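Local coordinates for glycosyl hydrolases family 31 family protein (PDB 6DRU) that hydrolyses xyloglucan oligosaccharides, releasing alpha-xylose from the glucose at their non-reducing end, as a family 31 glycoside hydrolase, at residues N171-I176 / I394-G399; D355-S360 / G400-A405; A405-G410 / T421-N426. All coordinates share one frame; numbering follows the deposited sequence.

In the fold
All three contacts are buried, but interaction 1 lies about 11 Å from the centre of the chain, centre to centre, and interactions 2 and 3 about 22 Å. Every one of them uses the loop between strand 391-394 and helix 413-417 of the TIM barrel. Interaction 1 joins its start to a loop from the beta-rich N-terminal part, through waters and a carboxylate. Interaction 2 holds the middle to the hairpin strand 355-357 with a direct carboxylate bond and a leucine-tryptophan contact. Interaction 3, sharing Ala405 with interaction 2, is van der Waals packing without cross-segment hydrogen bonds, with polar groups of both segments bonded to neighbouring subunits. Each reaches the bound glucose.

Interaction 1 (N171-I176 / I394-G399); sequences NFNSYI and IDQADG. With XYS (alpha-D-xylopyranose), chain N; BGC (beta-D-glucopyranose), chain F.
Asp398 brings OD2 of its carboxylate up to the carbonyl of Phe172, whose ring carries CB of Tyr175 over one face, 3.5 Å above the plane and displaced from the ring centre to its border. The side-chain amide planes of Asn173 and Gln396 are inclined 66° to each other. Next to them, CB of Asn171 rests on the Asp398 backbone, and Asn171 ND2 gives a weak hydrogen bond to Asp398 O (3.3 Å). A type II turn from Phe172 to Tyr175 shapes this side, closed by Tyr175 N to Phe172 O (2.9 Å). Two waters bridge Asp398 OD2 to the turn: one takes the hydrogen of Ser174 N and donates to Asp398 OD2 (2.6 Å), the other donates to both Tyr175 O and Asp398 OD2 (2.7 Å). In this way a loop of the N-terminal part is wired to the barrel strand end that carries the active-site residue Asp395, whose OD1 lies 2.7 Å from O5 of the bound xylose. Asn173 OD1 accepts from the backbone N of Asp487, assigned as the proton donor. Asp398 OD2 thus takes protons from the two waters while OD1 forms a salt bridge with Arg470, which itself bonds the xylose; together these would favour the ionised form of Asp398.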
loop_
_atom_site.group_PDB
_atom_site.type_symbol
_atom_site.label_atom_id
_atom_site.label_comp_id
_atom_site.label_asym_id
_atom_site.label_seq_id
_atom_site.Cartn_x
_atom_site.Cartn_y
_atom_site.Cartn_z
ATOM N N ASN A 171 -21.055 3.249 6.009
ATOM C CA ASN A 171 -22.417 2.925 6.408
ATOM C C ASN A 171 -22.444 1.938 7.567
ATOM O O ASN A 171 -21.639 1.006 7.629
ATOM C CB ASN A 171 -23.189 2.343 5.223
ATOM C CG ASN A 171 -23.381 3.344 4.103
ATOM O OD1 ASN A 171 -23.071 4.526 4.253
ATOM N ND2 ASN A 171 -23.896 2.876 2.973
ATOM N N PHE A 172 -23.378 2.157 8.490
ATOM C CA PHE A 172 -23.722 1.175 9.513
ATOM C C PHE A 172 -25.121 1.497 10.026
ATOM O O PHE A 172 -25.756 2.460 9.587
ATOM C CB PHE A 172 -22.681 1.127 10.640
ATOM C CG PHE A 172 -22.425 2.448 11.309
ATOM C CD1 PHE A 172 -23.247 2.899 12.331
ATOM C CD2 PHE A 172 -21.335 3.221 10.942
ATOM C CE1 PHE A 172 -22.999 4.105 12.958
ATOM C CE2 PHE A 172 -21.082 4.429 11.563
ATOM C CZ PHE A 172 -21.915 4.873 12.571
ATOM N N ASN A 173 -25.602 0.664 10.949
ATOM C CA ASN A 173 -26.975 0.731 11.444
ATOM C C ASN A 173 -27.344 2.142 11.892
ATOM O O ASN A 173 -26.707 2.706 12.786
ATOM C CB ASN A 173 -27.148 -0.257 12.601
ATOM C CG ASN A 173 -28.602 -0.604 12.866
ATOM O OD1 ASN A 173 -29.492 0.231 12.708
ATOM N ND2 ASN A 173 -28.848 -1.844 13.273
ATOM N N SER A 174 -28.373 2.703 11.248
ATOM C CA SER A 174 -28.978 4.014 11.520
ATOM C C SER A 174 -28.141 5.179 11.005
ATOM O O SER A 174 -28.466 6.337 11.306
ATOM C CB SER A 174 -29.251 4.234 13.011
ATOM O OG SER A 174 -28.073 4.645 13.682
ATOM N N TYR A 175 -27.086 4.921 10.234
ATOM C CA TYR A 175 -26.140 5.951 9.809
ATOM C C TYR A 175 -25.941 5.819 8.301
ATOM O O TYR A 175 -25.220 4.928 7.842
ATOM C CB TYR A 175 -24.823 5.810 10.567
ATOM C CG TYR A 175 -23.805 6.903 10.326
ATOM C CD1 TYR A 175 -23.929 8.144 10.935
ATOM C CD2 TYR A 175 -22.707 6.683 9.508
ATOM C CE1 TYR A 175 -22.992 9.141 10.726
ATOM C CE2 TYR A 175 -21.767 7.672 9.291
ATOM C CZ TYR A 175 -21.913 8.899 9.901
ATOM O OH TYR A 175 -20.977 9.882 9.687
ATOM N N ILE A 176 -26.579 6.699 7.534
ATOM C CA ILE A 176 -26.490 6.664 6.075
ATOM C C ILE A 176 -25.865 7.962 5.577
ATOM O O ILE A 176 -26.588 8.856 5.115
ATOM C CB ILE A 176 -27.869 6.449 5.433
ATOM C CG1 ILE A 176 -28.648 5.368 6.181
ATOM C CG2 ILE A 176 -27.717 6.072 3.967
ATOM C CD1 ILE A 176 -30.122 5.350 5.846
ATOM N N ILE A 394 -35.664 -5.327 2.909
ATOM C CA ILE A 394 -34.244 -5.566 2.648
ATOM C C ILE A 394 -33.458 -4.948 3.800
ATOM O O ILE A 394 -33.030 -3.794 3.756
ATOM C CB ILE A 394 -33.815 -5.037 1.286
ATOM C CG1 ILE A 394 -34.554 -3.736 0.958
ATOM C CG2 ILE A 394 -34.072 -6.100 0.255
ATOM C CD1 ILE A 394 -34.134 -3.102 -0.352
ATOM N N ASP A 395 -33.254 -5.747 4.837
ATOM C CA ASP A 395 -32.670 -5.307 6.090
ATOM C C ASP A 395 -31.182 -5.635 6.126
ATOM O O ASP A 395 -30.719 -6.565 5.460
ATOM C CB ASP A 395 -33.400 -5.980 7.255
ATOM C CG ASP A 395 -32.904 -5.525 8.607
ATOM O OD1 ASP A 395 -32.772 -6.388 9.499
ATOM O OD2 ASP A 395 -32.623 -4.318 8.770
ATOM N N GLN A 396 -30.435 -4.841 6.895
ATOM C CA GLN A 396 -29.040 -5.140 7.228
ATOM C C GLN A 396 -28.150 -5.194 5.990
ATOM O O GLN A 396 -27.240 -6.020 5.895
ATOM C CB GLN A 396 -28.937 -6.441 8.026
ATOM C CG GLN A 396 -29.410 -6.298 9.451
ATOM C CD GLN A 396 -28.263 -6.183 10.426
ATOM O OE1 GLN A 396 -27.343 -6.997 10.411
ATOM N NE2 GLN A 396 -28.307 -5.166 11.278
ATOM N N ALA A 397 -28.404 -4.303 5.036
ATOM C CA ALA A 397 -27.643 -4.242 3.793
ATOM C C ALA A 397 -26.835 -2.950 3.694
ATOM O O ALA A 397 -26.785 -2.308 2.643
ATOM C CB ALA A 397 -28.565 -4.388 2.588
ATOM N N ASP A 398 -26.183 -2.563 4.794
ATOM C CA ASP A 398 -25.399 -1.332 4.794
ATOM C C ASP A 398 -24.165 -1.448 3.910
ATOM O O ASP A 398 -23.733 -0.451 3.318
ATOM C CB ASP A 398 -25.000 -0.964 6.224
ATOM C CG ASP A 398 -26.197 -0.616 7.096
ATOM O OD1 ASP A 398 -26.891 -1.547 7.562
ATOM O OD2 ASP A 398 -26.445 0.589 7.318
ATOM N N GLY A 399 -23.593 -2.633 3.802
ATOM C CA GLY A 399 -22.425 -2.842 2.974
ATOM C C GLY A 399 -21.180 -3.080 3.811
ATOM O O GLY A 399 -21.010 -2.519 4.902
HETATM C C1 XYS N . -32.363 -5.606 12.379
HETATM C C2 XYS N . -33.451 -4.645 11.959
HETATM C C3 XYS N . -34.694 -4.921 12.775
HETATM C C4 XYS N . -35.060 -6.386 12.665
HETATM C C5 XYS N . -33.851 -7.232 13.001
HETATM O O1 XYS N . -32.097 -5.440 13.752
HETATM O O2 XYS N . -33.022 -3.322 12.170
HETATM O O3 XYS N . -35.759 -4.132 12.300
HETATM O O4 XYS N . -36.100 -6.676 13.569
HETATM O O5 XYS N . -32.787 -6.925 12.127
HETATM C C2 BGC F . -27.173 -6.823 17.570
HETATM C C3 BGC F . -26.791 -6.339 16.215
HETATM C C4 BGC F . -27.650 -7.045 15.150
HETATM C C5 BGC F . -29.108 -6.930 15.498
HETATM C C6 BGC F . -29.936 -7.741 14.510
HETATM C C1 BGC F . -28.653 -6.601 17.743
HETATM O O2 BGC F . -26.443 -6.104 18.589
HETATM O O3 BGC F . -25.453 -6.608 15.998
HETATM O O4 BGC F . -27.432 -6.450 13.890
HETATM O O5 BGC F . -29.340 -7.427 16.801
HETATM O O6 BGC F . -31.219 -7.977 15.050
HETATM O O HOH W 1 -28.669 1.100 8.515
HETATM O O HOH W 2 -26.289 2.946 6.056
#

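Interaction 2 (D355-S360 / G400-A405); sequences DSWNGS and GALGEA. With NAG (2-acetamido-2-deoxy-beta-D-glucopyranose), chain D; BGC (beta-D-glucopyranose), chain F.
Strand 355-357 passes the loop 400-405 with the CA atoms of Asp355 and Ala401 5.5 Å apart, then reverses through a type I' turn from Trp357 to Ser360 that makes a tight two-residue hairpin with strand 360-364. Asp355 carries the polar half of the contact. Its CG is anti to the backbone N, and OD2 accepts the backbone N-H of Leu402 through the anti lone pair, at 2.6 Å and 158°. The same oxygen has CB of Ala401 and CB of Leu402 beside it. OD1 of Asp355 takes Ser356 N from its own strand at 2.7 Å, 28° out of the carboxylate plane, and the backbone N of Asn409 as well. The apolar half is Leu402: its CD2 methyl lies 3.7 Å from Trp357 CB, and the leucine side chain also packs on strands 319-328 and 360-364 of the barrel domain. From there the indole of Trp357 runs on toward the bound sugar, with CH2 3.7 Å from C6 of the glucose and NE1 hydrogen-bonded to Gln287 OE1. Glu404, further along the loop, bends at chi2 (-76°) and receives the O4 hydroxyl of that glucose on OE2 (2.6 Å); its OE1 forms a salt bridge with Lys119 of a second subunit. At the hairpin tip, Asn358 ND2 is bonded covalently to an N-acetylglucosamine. The two oxygens of Asp355 are thus met by three backbone N-H groups, which should stabilise the ionised carboxylate and probably compensate for the charge of the nearby Glu407.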
loop_
_atom_site.group_PDB
_atom_site.type_symbol
_atom_site.label_atom_id
_atom_site.label_comp_id
_atom_site.label_asym_id
_atom_site.label_seq_id
_atom_site.Cartn_x
_atom_site.Cartn_y
_atom_site.Cartn_z
ATOM N N ASP A 355 -18.480 -11.318 7.514
ATOM C CA ASP A 355 -18.982 -11.078 8.862
ATOM C C ASP A 355 -19.486 -12.386 9.462
ATOM O O ASP A 355 -19.153 -13.468 8.967
ATOM C CB ASP A 355 -20.098 -10.027 8.851
ATOM C CG ASP A 355 -20.176 -9.234 10.148
ATOM O OD1 ASP A 355 -19.798 -9.779 11.209
ATOM O OD2 ASP A 355 -20.626 -8.068 10.108
ATOM N N SER A 356 -20.290 -12.300 10.520
ATOM C CA SER A 356 -20.878 -13.476 11.142
ATOM C C SER A 356 -22.288 -13.145 11.608
ATOM O O SER A 356 -22.632 -11.984 11.842
ATOM C CB SER A 356 -20.042 -13.984 12.324
ATOM O OG SER A 356 -20.002 -13.030 13.370
ATOM N N TRP A 357 -23.096 -14.191 11.743
ATOM C CA TRP A 357 -24.457 -14.096 12.253
ATOM C C TRP A 357 -24.995 -15.508 12.423
ATOM O O TRP A 357 -24.641 -16.409 11.658
ATOM C CB TRP A 357 -25.370 -13.289 11.320
ATOM C CG TRP A 357 -26.768 -13.180 11.836
ATOM C CD1 TRP A 357 -27.873 -13.818 11.355
ATOM C CD2 TRP A 357 -27.209 -12.405 12.959
ATOM N NE1 TRP A 357 -28.978 -13.478 12.099
ATOM C CE2 TRP A 357 -28.595 -12.612 13.090
ATOM C CE3 TRP A 357 -26.566 -11.551 13.860
ATOM C CZ2 TRP A 357 -29.350 -11.997 14.086
ATOM C CZ3 TRP A 357 -27.317 -10.941 14.848
ATOM C CH2 TRP A 357 -28.694 -11.167 14.953
ATOM N N ASN A 358 -25.844 -15.689 13.437
ATOM C CA ASN A 358 -26.503 -16.969 13.688
ATOM C C ASN A 358 -25.478 -18.075 13.948
ATOM O O ASN A 358 -25.681 -19.234 13.581
ATOM C CB ASN A 358 -27.439 -17.332 12.526
ATOM C CG ASN A 358 -28.354 -18.498 12.841
ATOM O OD1 ASN A 358 -28.233 -19.568 12.246
ATOM N ND2 ASN A 358 -29.278 -18.296 13.774
ATOM N N GLY A 359 -24.363 -17.715 14.579
ATOM C CA GLY A 359 -23.329 -18.676 14.907
ATOM C C GLY A 359 -22.494 -19.153 13.742
ATOM O O GLY A 359 -21.718 -20.100 13.903
ATOM N N SER A 360 -22.622 -18.527 12.575
ATOM C CA SER A 360 -21.880 -18.915 11.385
ATOM C C SER A 360 -21.257 -17.683 10.749
ATOM O O SER A 360 -21.851 -16.600 10.759
ATOM C CB SER A 360 -22.786 -19.623 10.371
ATOM O OG SER A 360 -23.487 -20.695 10.978
ATOM N N GLY A 400 -20.286 -3.914 3.285
ATOM C CA GLY A 400 -19.070 -4.272 3.988
ATOM C C GLY A 400 -19.304 -5.353 5.024
ATOM O O GLY A 400 -19.345 -6.540 4.690
ATOM N N ALA A 401 -19.454 -4.954 6.283
ATOM C CA ALA A 401 -19.840 -5.879 7.340
ATOM C C ALA A 401 -21.340 -6.155 7.236
ATOM O O ALA A 401 -22.003 -5.766 6.271
ATOM C CB ALA A 401 -19.444 -5.323 8.705
ATOM N N LEU A 402 -21.901 -6.825 8.238
ATOM C CA LEU A 402 -23.318 -7.184 8.213
ATOM C C LEU A 402 -24.127 -6.187 9.043
ATOM O O LEU A 402 -24.677 -6.498 10.100
ATOM C CB LEU A 402 -23.511 -8.618 8.699
ATOM C CG LEU A 402 -24.894 -9.228 8.458
ATOM C CD1 LEU A 402 -25.378 -8.942 7.044
ATOM C CD2 LEU A 402 -24.872 -10.725 8.725
ATOM N N GLY A 403 -24.168 -4.949 8.547
ATOM C CA GLY A 403 -25.113 -3.962 9.024
ATOM C C GLY A 403 -24.682 -3.138 10.219
ATOM O O GLY A 403 -25.371 -2.165 10.555
ATOM N N GLU A 404 -23.579 -3.483 10.877
ATOM C CA GLU A 404 -23.144 -2.780 12.072
ATOM C C GLU A 404 -21.759 -2.180 11.870
ATOM O O GLU A 404 -21.032 -2.530 10.936
ATOM C CB GLU A 404 -23.134 -3.710 13.292
ATOM C CG GLU A 404 -24.449 -4.427 13.537
ATOM C CD GLU A 404 -25.505 -3.523 14.142
ATOM O OE1 GLU A 404 -25.167 -2.383 14.527
ATOM O OE2 GLU A 404 -26.674 -3.951 14.228
ATOM N N ALA A 405 -21.403 -1.263 12.766
ATOM C CA ALA A 405 -20.098 -0.617 12.757
ATOM C C ALA A 405 -19.026 -1.452 13.441
ATOM O O ALA A 405 -17.914 -0.960 13.656
ATOM C CB ALA A 405 -20.186 0.760 13.417
HETATM C C1 NAG D . -30.177 -19.462 13.777
HETATM C C2 NAG D . -30.440 -20.107 15.123
HETATM C C3 NAG D . -31.511 -21.140 15.123
HETATM C C4 NAG D . -32.683 -20.763 14.243
HETATM C C5 NAG D . -32.190 -20.303 12.893
HETATM C C6 NAG D . -33.364 -19.931 12.015
HETATM C C7 NAG D . -28.321 -19.988 16.386
HETATM C C8 NAG D . -27.034 -20.647 16.836
HETATM N N2 NAG D . -29.228 -20.703 15.563
HETATM O O3 NAG D . -31.934 -21.367 16.448
HETATM O O4 NAG D . -33.517 -21.884 14.079
HETATM O O5 NAG D . -31.371 -19.182 13.092
HETATM O O6 NAG D . -32.985 -18.906 11.125
HETATM O O7 NAG D . -28.575 -18.851 16.730
HETATM C C2 BGC F . -27.173 -6.823 17.570
HETATM C C3 BGC F . -26.791 -6.339 16.215
HETATM C C4 BGC F . -27.650 -7.045 15.150
HETATM C C5 BGC F . -29.108 -6.930 15.498
HETATM C C6 BGC F . -29.936 -7.741 14.510
HETATM C C1 BGC F . -28.653 -6.601 17.743
HETATM O O2 BGC F . -26.443 -6.104 18.589
HETATM O O3 BGC F . -25.453 -6.608 15.998
HETATM O O4 BGC F . -27.432 -6.450 13.890
HETATM O O5 BGC F . -29.340 -7.427 16.801
HETATM O O6 BGC F . -31.219 -7.977 15.050
#

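Interaction 3 (A405-G410 / T421-N426); sequences AYENNG and TLPNVN. With BGC (beta-D-glucopyranose), chain F.
The loop that follows barrel strand 391-394 folds back on the chain beyond helix 413-417, so that 405-410 packs against 421-426 and Leu422 meets the backbone of Ala405. Leu422 CD2 comes 3.8 Å from Ala405 O, and its CD1 lies close to the same oxygen; CG anti to the carbonyl carbon (chi1 -69°) starts the side chain on this course. Glu407 and Pro423 approach tip to tip, with Glu407 OE2 against the ring carbons CD and CG of the proline, and Glu407 CG lying beside Thr421 O at 4.0 Å. No hydrogen bond links the two segments. Instead, Glu407 bends at chi2 and turns OE1 back to its own loop, where it accepts the N-H of Asn408 at 3.2 Å from the anti side of the carboxylate. In the GH31 TIM barrel such long loops after the strands build the wall of the active-site mouth, and here the opposite flank of 405-410 meets the bound glucose. Asn409 ND2 donates to O4 of that sugar at 3.1 Å and 160°, a nearly straight bond. Tyr406 presents the edge of its ring to glucose O3, with OH 2.7 Å from it in a hydrogen bond of undecided direction; the position of O3 is less certain. The Tyr406 ring also meets Trp88 of the second subunit edge-to-face. That subunit also binds Thr421 and Leu422: Thr421 OG1 bonds to Tyr126 O and Leu422 N to Tyr125 OH, both of the second subunit. Asn408 reaches another neighbour, hydrogen-bonded through OD1 to Arg363 and through ND2 to Pro351 O, both of the third subunit.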
loop_
_atom_site.group_PDB
_atom_site.type_symbol
_atom_site.label_atom_id
_atom_site.label_comp_id
_atom_site.label_asym_id
_atom_site.label_seq_id
_atom_site.Cartn_x
_atom_site.Cartn_y
_atom_site.Cartn_z
ATOM N N ALA A 405 -21.403 -1.263 12.766
ATOM C CA ALA A 405 -20.098 -0.617 12.757
ATOM C C ALA A 405 -19.026 -1.452 13.441
ATOM O O ALA A 405 -17.914 -0.960 13.656
ATOM C CB ALA A 405 -20.186 0.760 13.417
ATOM N N TYR A 406 -19.346 -2.691 13.803
ATOM C CA TYR A 406 -18.398 -3.615 14.399
ATOM C C TYR A 406 -18.474 -4.948 13.672
ATOM O O TYR A 406 -19.509 -5.304 13.101
ATOM C CB TYR A 406 -18.671 -3.812 15.897
ATOM C CG TYR A 406 -20.134 -4.010 16.231
ATOM C CD1 TYR A 406 -20.723 -5.266 16.155
ATOM C CD2 TYR A 406 -20.928 -2.939 16.624
ATOM C CE1 TYR A 406 -22.061 -5.448 16.459
ATOM C CE2 TYR A 406 -22.265 -3.111 16.930
ATOM C CZ TYR A 406 -22.825 -4.367 16.846
ATOM O OH TYR A 406 -24.155 -4.543 17.151
ATOM N N GLU A 407 -17.367 -5.679 13.691
ATOM C CA GLU A 407 -17.323 -6.998 13.082
ATOM C C GLU A 407 -17.762 -8.063 14.083
ATOM O O GLU A 407 -17.959 -7.796 15.271
ATOM C CB GLU A 407 -15.918 -7.300 12.555
ATOM C CG GLU A 407 -15.694 -6.884 11.111
ATOM C CD GLU A 407 -16.443 -7.762 10.124
ATOM O OE1 GLU A 407 -16.970 -8.818 10.537
ATOM O OE2 GLU A 407 -16.507 -7.396 8.933
ATOM N N ASN A 408 -17.930 -9.286 13.575
ATOM C CA ASN A 408 -18.309 -10.443 14.389
ATOM C C ASN A 408 -19.698 -10.251 14.994
ATOM O O ASN A 408 -19.918 -10.452 16.191
ATOM C CB ASN A 408 -17.262 -10.733 15.466
ATOM C CG ASN A 408 -15.875 -10.939 14.887
ATOM O OD1 ASN A 408 -15.612 -11.938 14.215
ATOM N ND2 ASN A 408 -14.980 -9.988 15.138
ATOM N N ASN A 409 -20.640 -9.844 14.146
ATOM C CA ASN A 409 -22.010 -9.633 14.585
ATOM C C ASN A 409 -22.600 -10.925 15.141
ATOM O O ASN A 409 -22.217 -12.031 14.751
ATOM C CB ASN A 409 -22.860 -9.116 13.423
ATOM C CG ASN A 409 -24.189 -8.547 13.878
ATOM O OD1 ASN A 409 -24.431 -8.386 15.074
ATOM N ND2 ASN A 409 -25.058 -8.236 12.922
ATOM N N GLY A 410 -23.544 -10.776 16.067
ATOM C CA GLY A 410 -24.178 -11.912 16.697
ATOM C C GLY A 410 -23.407 -12.532 17.838
ATOM O O GLY A 410 -23.968 -13.366 18.560
ATOM N N THR A 421 -10.773 -4.534 12.260
ATOM C CA THR A 421 -10.945 -3.526 11.221
ATOM C C THR A 421 -12.108 -3.881 10.303
ATOM O O THR A 421 -12.312 -5.048 9.951
ATOM C CB THR A 421 -9.663 -3.379 10.401
ATOM O OG1 THR A 421 -8.534 -3.319 11.282
ATOM C CG2 THR A 421 -9.711 -2.108 9.567
ATOM N N LEU A 422 -12.880 -2.868 9.922
ATOM C CA LEU A 422 -13.976 -3.089 8.993
ATOM C C LEU A 422 -13.425 -3.508 7.630
ATOM O O LEU A 422 -12.385 -3.004 7.194
ATOM C CB LEU A 422 -14.828 -1.830 8.866
ATOM C CG LEU A 422 -15.635 -1.499 10.124
ATOM C CD1 LEU A 422 -16.510 -0.272 9.911
ATOM C CD2 LEU A 422 -16.474 -2.696 10.556
ATOM N N PRO A 423 -14.099 -4.424 6.933
ATOM C CA PRO A 423 -13.477 -5.089 5.780
ATOM C C PRO A 423 -13.541 -4.244 4.514
ATOM O O PRO A 423 -14.593 -3.708 4.156
ATOM C CB PRO A 423 -14.299 -6.373 5.633
ATOM C CG PRO A 423 -15.655 -5.983 6.124
ATOM C CD PRO A 423 -15.444 -4.957 7.216
ATOM N N ASN A 424 -12.399 -4.131 3.832
ATOM C CA ASN A 424 -12.342 -3.580 2.479
ATOM C C ASN A 424 -12.504 -4.743 1.506
ATOM O O ASN A 424 -11.539 -5.318 0.999
ATOM C CB ASN A 424 -11.035 -2.828 2.259
ATOM C CG ASN A 424 -10.971 -2.156 0.900
ATOM O OD1 ASN A 424 -11.983 -2.022 0.211
ATOM N ND2 ASN A 424 -9.775 -1.734 0.504
ATOM N N VAL A 425 -13.763 -5.091 1.244
ATOM C CA VAL A 425 -14.092 -6.305 0.505
ATOM C C VAL A 425 -13.959 -6.078 -0.995
ATOM O O VAL A 425 -13.852 -4.937 -1.460
ATOM C CB VAL A 425 -15.509 -6.795 0.858
ATOM C CG1 VAL A 425 -15.647 -6.975 2.358
ATOM C CG2 VAL A 425 -16.548 -5.819 0.340
ATOM N N ASN A 426 -13.973 -7.168 -1.759
ATOM C CA ASN A 426 -13.975 -7.117 -3.215
ATOM C C ASN A 426 -15.405 -7.167 -3.737
ATOM O O ASN A 426 -16.172 -8.065 -3.373
ATOM C CB ASN A 426 -13.175 -8.282 -3.802
ATOM C CG ASN A 426 -11.698 -7.979 -3.932
ATOM O OD1 ASN A 426 -11.305 -6.828 -4.116
ATOM N ND2 ASN A 426 -10.869 -9.014 -3.852
HETATM C C2 BGC F . -27.173 -6.823 17.570
HETATM C C3 BGC F . -26.791 -6.339 16.215
HETATM C C4 BGC F . -27.650 -7.045 15.150
HETATM C C5 BGC F . -29.108 -6.930 15.498
HETATM C C6 BGC F . -29.936 -7.741 14.510
HETATM C C1 BGC F . -28.653 -6.601 17.743
HETATM O O2 BGC F . -26.443 -6.104 18.589
HETATM O O3 BGC F . -25.453 -6.608 15.998
HETATM O O4 BGC F . -27.432 -6.450 13.890
HETATM O O5 BGC F . -29.340 -7.427 16.801
HETATM O O6 BGC F . -31.219 -7.977 15.050
#